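Long-range contacts in non-toxic crystal protein (Bacillus thuringiensis, PDB 2D42), which is a non-toxic parasporal crystal protein whose own function is not established but whose structure closely resembles that of beta-pore-forming toxins: residues Ala42-Pro47 against Tyr103-Phe108; Glu164-Leu169 against Thr223-Ile228. One frame throughout, in Å; residues are numbered along the deposited sequence.

Interaction 1. Residues Ala42-Pro47 against Tyr103-Phe108; sequences ARIPDP and YFANLF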
ATOM      1  N   ALA A  42      -2.564  -5.215   3.876  1.00 31.48           N
ATOM      2  CA  ALA A  42      -1.188  -4.819   4.139  1.00 32.70           C
ATOM      3  C   ALA A  42      -1.146  -4.000   5.412  1.00 32.61           C
ATOM      4  O   ALA A  42      -1.650  -2.880   5.454  1.00 35.43           O
ATOM      5  CB  ALA A  42      -0.647  -4.004   2.980  1.00 32.99           C
ATOM      6  N   ARG A  43      -0.556  -4.563   6.458  1.00 31.84           N
ATOM      7  CA  ARG A  43      -0.466  -3.850   7.716  1.00 33.42           C
ATOM      8  C   ARG A  43       0.978  -3.530   8.068  1.00 31.47           C
ATOM      9  O   ARG A  43       1.910  -4.138   7.537  1.00 29.48           O
ATOM     10  CB  ARG A  43      -1.144  -4.645   8.841  1.00 34.46           C
ATOM     11  CG  ARG A  43      -0.713  -6.088   8.988  1.00 38.95           C
ATOM     12  CD  ARG A  43      -1.729  -6.854   9.847  1.00 42.28           C
ATOM     13  NE  ARG A  43      -1.423  -8.280   9.941  1.00 45.19           N
ATOM     14  CZ  ARG A  43      -0.386  -8.786  10.602  1.00 47.60           C
ATOM     15  NH1 ARG A  43       0.460  -7.985  11.241  1.00 48.95           N
ATOM     16  NH2 ARG A  43      -0.186 -10.099  10.619  1.00 49.13           N
ATOM     17  N   ILE A  44       1.143  -2.558   8.958  1.00 30.24           N
ATOM     18  CA  ILE A  44       2.451  -2.101   9.408  1.00 29.38           C
ATOM     19  C   ILE A  44       2.603  -2.454  10.880  1.00 29.34           C
ATOM     20  O   ILE A  44       2.030  -1.802  11.751  1.00 31.09           O
ATOM     21  CB  ILE A  44       2.557  -0.576   9.192  1.00 29.92           C
ATOM     22  CG1 ILE A  44       2.364  -0.281   7.702  1.00 29.16           C
ATOM     23  CG2 ILE A  44       3.898  -0.036   9.722  1.00 28.66           C
ATOM     24  CD1 ILE A  44       2.246   1.175   7.378  1.00 33.17           C
ATOM     25  N   PRO A  45       3.377  -3.502  11.180  1.00 28.75           N
ATOM     26  CA  PRO A  45       3.553  -3.895  12.582  1.00 29.55           C
ATOM     27  C   PRO A  45       4.121  -2.823  13.522  1.00 29.49           C
ATOM     28  O   PRO A  45       3.839  -2.846  14.711  1.00 28.52           O
ATOM     29  CB  PRO A  45       4.426  -5.149  12.483  1.00 29.72           C
ATOM     30  CG  PRO A  45       5.166  -4.961  11.196  1.00 31.06           C
ATOM     31  CD  PRO A  45       4.131  -4.388  10.276  1.00 28.48           C
ATOM     32  N   ASP A  46       4.910  -1.886  13.000  1.00 29.21           N
ATOM     33  CA  ASP A  46       5.465  -0.812  13.835  1.00 28.98           C
ATOM     34  C   ASP A  46       4.999   0.523  13.266  1.00 27.48           C
ATOM     35  O   ASP A  46       5.685   1.138  12.456  1.00 25.50           O
ATOM     36  CB  ASP A  46       6.998  -0.867  13.862  1.00 29.42           C
ATOM     37  CG  ASP A  46       7.607   0.198  14.771  1.00 29.45           C
ATOM     38  OD1 ASP A  46       6.841   0.939  15.420  1.00 26.02           O
ATOM     39  OD2 ASP A  46       8.851   0.295  14.833  1.00 32.32           O
ATOM     40  N   PRO A  47       3.807   0.982  13.683  1.00 28.26           N
ATOM     41  CA  PRO A  47       3.217   2.241  13.221  1.00 28.00           C
ATOM     42  C   PRO A  47       3.767   3.512  13.863  1.00 26.28           C
ATOM     43  O   PRO A  47       3.288   4.603  13.577  1.00 27.03           O
ATOM     44  CB  PRO A  47       1.735   2.044  13.521  1.00 26.22           C
ATOM     45  CG  PRO A  47       1.787   1.295  14.801  1.00 28.62           C
ATOM     46  CD  PRO A  47       2.856   0.249  14.535  1.00 26.97           C
ATOM     47  N   TYR A 103      -4.338   0.402   0.114  1.00 32.30           N
ATOM     48  CA  TYR A 103      -4.188   0.182   1.558  1.00 31.28           C
ATOM     49  C   TYR A 103      -4.099   1.481   2.370  1.00 32.36           C
ATOM     50  O   TYR A 103      -3.917   2.561   1.813  1.00 28.70           O
ATOM     51  CB  TYR A 103      -2.937  -0.653   1.825  1.00 32.40           C
ATOM     52  CG  TYR A 103      -2.808  -1.890   0.960  1.00 35.00           C
ATOM     53  CD1 TYR A 103      -3.569  -3.031   1.212  1.00 36.77           C
ATOM     54  CD2 TYR A 103      -1.911  -1.921  -0.106  1.00 36.47           C
ATOM     55  CE1 TYR A 103      -3.433  -4.174   0.425  1.00 38.24           C
ATOM     56  CE2 TYR A 103      -1.770  -3.058  -0.900  1.00 38.06           C
ATOM     57  CZ  TYR A 103      -2.528  -4.179  -0.626  1.00 36.02           C
ATOM     58  OH  TYR A 103      -2.347  -5.314  -1.379  1.00 40.71           O
ATOM     59  N   PHE A 104      -4.223   1.356   3.691  1.00 32.20           N
ATOM     60  CA  PHE A 104      -4.168   2.498   4.605  1.00 33.42           C
ATOM     61  C   PHE A 104      -3.475   2.116   5.911  1.00 33.41           C
ATOM     62  O   PHE A 104      -3.337   0.937   6.236  1.00 33.34           O
ATOM     63  CB  PHE A 104      -5.579   3.001   4.919  1.00 36.99           C
ATOM     64  CG  PHE A 104      -6.251   3.683   3.762  1.00 41.96           C
ATOM     65  CD1 PHE A 104      -6.093   5.055   3.552  1.00 42.39           C
ATOM     66  CD2 PHE A 104      -7.030   2.954   2.865  1.00 44.37           C
ATOM     67  CE1 PHE A 104      -6.700   5.684   2.469  1.00 43.76           C
ATOM     68  CE2 PHE A 104      -7.643   3.577   1.776  1.00 45.80           C
ATOM     69  CZ  PHE A 104      -7.475   4.947   1.579  1.00 44.33           C
ATOM     70  N   ALA A 105      -3.034   3.122   6.654  1.00 30.21           N
ATOM     71  CA  ALA A 105      -2.366   2.898   7.926  1.00 29.32           C
ATOM     72  C   ALA A 105      -2.374   4.188   8.737  1.00 26.87           C
ATOM     73  O   ALA A 105      -2.092   5.266   8.209  1.00 26.13           O
ATOM     74  CB  ALA A 105      -0.943   2.431   7.694  1.00 28.13           C
ATOM     75  N   ASN A 106      -2.735   4.073  10.012  1.00 25.67           N
ATOM     76  CA  ASN A 106      -2.773   5.220  10.904  1.00 25.75           C
ATOM     77  C   ASN A 106      -1.429   5.288  11.613  1.00 25.28           C
ATOM     78  O   ASN A 106      -1.231   4.674  12.657  1.00 29.06           O
ATOM     79  CB  ASN A 106      -3.903   5.063  11.927  1.00 24.10           C
ATOM     80  CG  ASN A 106      -5.274   5.173  11.291  1.00 27.05           C
ATOM     81  OD1 ASN A 106      -5.592   6.175  10.657  1.00 27.89           O
ATOM     82  ND2 ASN A 106      -6.094   4.135  11.454  1.00 26.16           N
ATOM     83  N   LEU A 107      -0.496   6.017  11.025  1.00 25.29           N
ATOM     84  CA  LEU A 107       0.827   6.134  11.610  1.00 23.27           C
ATOM     85  C   LEU A 107       0.888   7.236  12.662  1.00 23.79           C
ATOM     86  O   LEU A 107       0.122   8.190  12.621  1.00 25.50           O
ATOM     87  CB  LEU A 107       1.851   6.404  10.507  1.00 25.01           C
ATOM     88  CG  LEU A 107       1.964   5.342   9.405  1.00 23.80           C
ATOM     89  CD1 LEU A 107       3.010   5.774   8.384  1.00 23.82           C
ATOM     90  CD2 LEU A 107       2.342   4.000  10.014  1.00 25.04           C
ATOM     91  N   PHE A 108       1.799   7.089  13.615  1.00 24.53           N
ATOM     92  CA  PHE A 108       1.971   8.094  14.653  1.00 24.31           C
ATOM     93  C   PHE A 108       3.367   8.678  14.481  1.00 23.32           C
ATOM     94  O   PHE A 108       4.359   7.958  14.497  1.00 20.64           O
ATOM     95  CB  PHE A 108       1.839   7.488  16.048  1.00 23.47           C
ATOM     96  CG  PHE A 108       1.948   8.501  17.157  1.00 28.69           C
ATOM     97  CD1 PHE A 108       0.991   9.502  17.295  1.00 28.34           C
ATOM     98  CD2 PHE A 108       3.020   8.466  18.051  1.00 28.98           C
ATOM     99  CE1 PHE A 108       1.095  10.458  18.308  1.00 30.36           C
ATOM    100  CE2 PHE A 108       3.137   9.416  19.071  1.00 31.13           C
ATOM    101  CZ  PHE A 108       2.172  10.415  19.199  1.00 29.26           C
TER
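A42 lays its methyl over the face of the Y103 ring, a CH-pi contact with CB above the ring centre, 3.6 Å from the centroid and 14° off the normal. Next along both segments, I44 CD1 presses on A105 CB at 3.4 Å, tighter than usual carbon packing; chi2 of 172° sets CD1 anti to CA. The same methyl also meets L107 CD2 at 3.9 Å, the two side chains crossing at about a right angle. P47 CB lies 4.1 Å from L107 CD2. Polar closure comes at the end: F108 N donates to P47 O (2.9 Å) with a nearly linear N-H...O angle of 173°. L107 CA adds a CA-H...O contact to that oxygen at 3.5 Å.

Further out, D46 OD1 accepts the N-H of I48, two residues on, as in an Asx turn. Beyond Y103 the ring meets F120, and backbone bonds join 103-108 to strand 114-122. P47 leads into strand 48-49, which pairs parallel to 101-109. The chain thus passes from the large sheet to the three-stranded one, consistent with two sheets packed face to face, as in the beta-rich aerolysin/ETX-type toxins.

Interaction 2. Residues Glu164-Leu169 against Thr223-Ile228; sequences EKMTVL and TGEGTI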
ATOM      1  N   GLU A 164       9.454   5.055   6.492  1.00 25.70           N
ATOM      2  CA  GLU A 164       9.930   3.908   5.751  1.00 28.46           C
ATOM      3  C   GLU A 164       9.600   2.756   6.685  1.00 27.97           C
ATOM      4  O   GLU A 164      10.162   2.651   7.779  1.00 27.58           O
ATOM      5  CB  GLU A 164      11.436   3.997   5.511  1.00 30.36           C
ATOM      6  CG  GLU A 164      11.880   3.233   4.285  1.00 39.68           C
ATOM      7  CD  GLU A 164      13.383   3.239   4.104  1.00 44.04           C
ATOM      8  OE1 GLU A 164      13.993   4.335   4.186  1.00 47.30           O
ATOM      9  OE2 GLU A 164      13.950   2.148   3.868  1.00 45.23           O
ATOM     10  N   LYS A 165       8.671   1.905   6.270  1.00 26.43           N
ATOM     11  CA  LYS A 165       8.258   0.793   7.117  1.00 25.10           C
ATOM     12  C   LYS A 165       8.132  -0.547   6.415  1.00 24.53           C
ATOM     13  O   LYS A 165       7.889  -0.630   5.208  1.00 23.49           O
ATOM     14  CB  LYS A 165       6.909   1.103   7.764  1.00 24.75           C
ATOM     15  CG  LYS A 165       6.909   2.251   8.741  1.00 21.81           C
ATOM     16  CD  LYS A 165       7.652   1.884  10.015  1.00 21.61           C
ATOM     17  CE  LYS A 165       7.598   3.040  10.993  1.00 20.89           C
ATOM     18  NZ  LYS A 165       8.074   2.606  12.330  1.00 21.69           N
ATOM     19  N   MET A 166       8.284  -1.598   7.205  1.00 23.82           N
ATOM     20  CA  MET A 166       8.144  -2.955   6.712  1.00 26.17           C
ATOM     21  C   MET A 166       6.640  -3.226   6.749  1.00 24.20           C
ATOM     22  O   MET A 166       5.917  -2.683   7.590  1.00 22.49           O
ATOM     23  CB  MET A 166       8.902  -3.916   7.639  1.00 29.13           C
ATOM     24  CG  MET A 166       8.649  -5.403   7.393  1.00 36.93           C
ATOM     25  SD  MET A 166       7.296  -6.022   8.433  1.00 44.73           S
ATOM     26  CE  MET A 166       8.155  -6.193  10.023  1.00 42.58           C
ATOM     27  N   THR A 167       6.154  -4.033   5.826  1.00 25.79           N
ATOM     28  CA  THR A 167       4.729  -4.341   5.824  1.00 24.70           C
ATOM     29  C   THR A 167       4.532  -5.846   5.872  1.00 25.34           C
ATOM     30  O   THR A 167       5.389  -6.606   5.429  1.00 25.36           O
ATOM     31  CB  THR A 167       4.033  -3.829   4.556  1.00 24.40           C
ATOM     32  OG1 THR A 167       4.638  -4.440   3.410  1.00 24.65           O
ATOM     33  CG2 THR A 167       4.130  -2.301   4.451  1.00 24.71           C
ATOM     34  N   VAL A 168       3.407  -6.266   6.433  1.00 23.61           N
ATOM     35  CA  VAL A 168       3.064  -7.674   6.495  1.00 24.95           C
ATOM     36  C   VAL A 168       1.952  -7.772   5.461  1.00 25.04           C
ATOM     37  O   VAL A 168       0.939  -7.090   5.569  1.00 22.14           O
ATOM     38  CB  VAL A 168       2.548  -8.086   7.893  1.00 23.14           C
ATOM     39  CG1 VAL A 168       2.007  -9.522   7.848  1.00 21.44           C
ATOM     40  CG2 VAL A 168       3.700  -8.008   8.911  1.00 25.43           C
ATOM     41  N   LEU A 169       2.159  -8.581   4.429  1.00 25.77           N
ATOM     42  CA  LEU A 169       1.153  -8.697   3.382  1.00 25.84           C
ATOM     43  C   LEU A 169       0.332  -9.950   3.595  1.00 26.06           C
ATOM     44  O   LEU A 169       0.876 -11.016   3.864  1.00 28.16           O
ATOM     45  CB  LEU A 169       1.830  -8.714   2.008  1.00 23.66           C
ATOM     46  CG  LEU A 169       2.776  -7.526   1.771  1.00 25.97           C
ATOM     47  CD1 LEU A 169       3.461  -7.679   0.414  1.00 21.72           C
ATOM     48  CD2 LEU A 169       1.992  -6.206   1.842  1.00 21.74           C
ATOM     49  N   THR A 223       0.806 -15.281   4.180  1.00 27.00           N
ATOM     50  CA  THR A 223       1.415 -14.187   4.921  1.00 27.23           C
ATOM     51  C   THR A 223       2.761 -13.875   4.285  1.00 28.02           C
ATOM     52  O   THR A 223       3.672 -14.703   4.279  1.00 26.97           O
ATOM     53  CB  THR A 223       1.595 -14.512   6.416  1.00 28.11           C
ATOM     54  OG1 THR A 223       0.305 -14.593   7.035  1.00 26.48           O
ATOM     55  CG2 THR A 223       2.398 -13.403   7.113  1.00 27.50           C
ATOM     56  N   GLY A 224       2.855 -12.676   3.723  1.00 26.77           N
ATOM     57  CA  GLY A 224       4.072 -12.249   3.070  1.00 28.22           C
ATOM     58  C   GLY A 224       4.651 -10.988   3.685  1.00 27.77           C
ATOM     59  O   GLY A 224       4.266 -10.573   4.784  1.00 26.10           O
ATOM     60  N   GLU A 225       5.557 -10.358   2.952  1.00 27.69           N
ATOM     61  CA  GLU A 225       6.224  -9.176   3.455  1.00 28.90           C
ATOM     62  C   GLU A 225       6.620  -8.192   2.367  1.00 26.90           C
ATOM     63  O   GLU A 225       6.907  -8.573   1.230  1.00 27.16           O
ATOM     64  CB  GLU A 225       7.467  -9.623   4.221  1.00 29.46           C
ATOM     65  CG  GLU A 225       8.292  -8.522   4.835  1.00 35.26           C
ATOM     66  CD  GLU A 225       9.649  -9.034   5.275  1.00 37.43           C
ATOM     67  OE1 GLU A 225       9.700 -10.115   5.902  1.00 38.18           O
ATOM     68  OE2 GLU A 225      10.660  -8.360   4.991  1.00 40.67           O
ATOM     69  N   GLY A 226       6.643  -6.916   2.735  1.00 24.90           N
ATOM     70  CA  GLY A 226       7.036  -5.878   1.802  1.00 25.18           C
ATOM     71  C   GLY A 226       7.575  -4.663   2.545  1.00 25.38           C
ATOM     72  O   GLY A 226       7.980  -4.760   3.704  1.00 23.98           O
ATOM     73  N   THR A 227       7.580  -3.516   1.882  1.00 25.68           N
ATOM     74  CA  THR A 227       8.035  -2.279   2.503  1.00 27.90           C
ATOM     75  C   THR A 227       7.274  -1.131   1.854  1.00 26.79           C
ATOM     76  O   THR A 227       6.736  -1.280   0.761  1.00 26.13           O
ATOM     77  CB  THR A 227       9.550  -2.023   2.270  1.00 29.83           C
ATOM     78  OG1 THR A 227       9.794  -1.902   0.868  1.00 31.41           O
ATOM     79  CG2 THR A 227      10.393  -3.157   2.825  1.00 31.78           C
ATOM     80  N   ILE A 228       7.206   0.002   2.546  1.00 28.36           N
ATOM     81  CA  ILE A 228       6.555   1.190   2.010  1.00 27.18           C
ATOM     82  C   ILE A 228       7.352   2.372   2.521  1.00 28.08           C
ATOM     83  O   ILE A 228       7.968   2.300   3.578  1.00 26.96           O
ATOM     84  CB  ILE A 228       5.102   1.374   2.493  1.00 29.96           C
ATOM     85  CG1 ILE A 228       5.067   1.473   4.019  1.00 31.75           C
ATOM     86  CG2 ILE A 228       4.221   0.250   1.970  1.00 32.80           C
ATOM     87  CD1 ILE A 228       3.700   1.811   4.559  1.00 33.78           C
TER
HETATM   88  O   HOH W   1       4.453  -3.266   0.834  1.00 26.10           O
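K165, T167 and L169 each use both their N-H and their C=O on I228, G226 and G224, giving six bonds across an antiparallel strand pair. I228 N meets K165 O at 2.8 Å nearly in line with the carbonyl, whereas T167 N (2.9 Å) lies 62° out of the plane of the G226 carbonyl. At the other end G224 N reaches L169 O at 2.6 Å, in the carbonyl plane.

The buried hydroxyl of T167 sits between its own N and carbonyl carbon (chi1 60°), 3.2 Å from G226 CA. A water bridges the strands, hydrogen-bonded to T167 OG1 (2.8 Å) and donating to T227 O. T167 CG2 turns instead to I228 CG2 (3.6 Å), and L169 CD1 lies 3.7 Å from E225 O, on the backbone leading into G226. On the opposite face M166 CG and E225 CG meet at 4.0 Å, their chains at about a right angle.

Polar ends find partners elsewhere: E225 OE2 in a salt bridge with R90, K165 NZ on the carbonyls of D46 and I48. All six direct hydrogen bonds between the strands are backbone bonds; water serves the buried threonine, and K165 and E225 direct their charges to other parts of the chain.

How the interactions relate
Strand 36-43 runs into the turn at 44-47, and interaction 1 closes when the chain returns at 103-108 after passing through strands 54-65 and 71-94. Only later does interaction 2 open on the long strand 150-185; it closes at 223-228, after strand 189-198 and helix 199-206. The two loops therefore follow in series, neither nesting nor crossing. They meet in space: R43 O and V168 N, 2.8 Å apart, probably form a hydrogen bond joining adjacent strands of the large sheet, and D46 OD2 forms a salt bridge with K165 NZ. I44 packs on I228, whose side chain also touches I118 and F120 of strand 114-122, linking the large sheet to the three-stranded one.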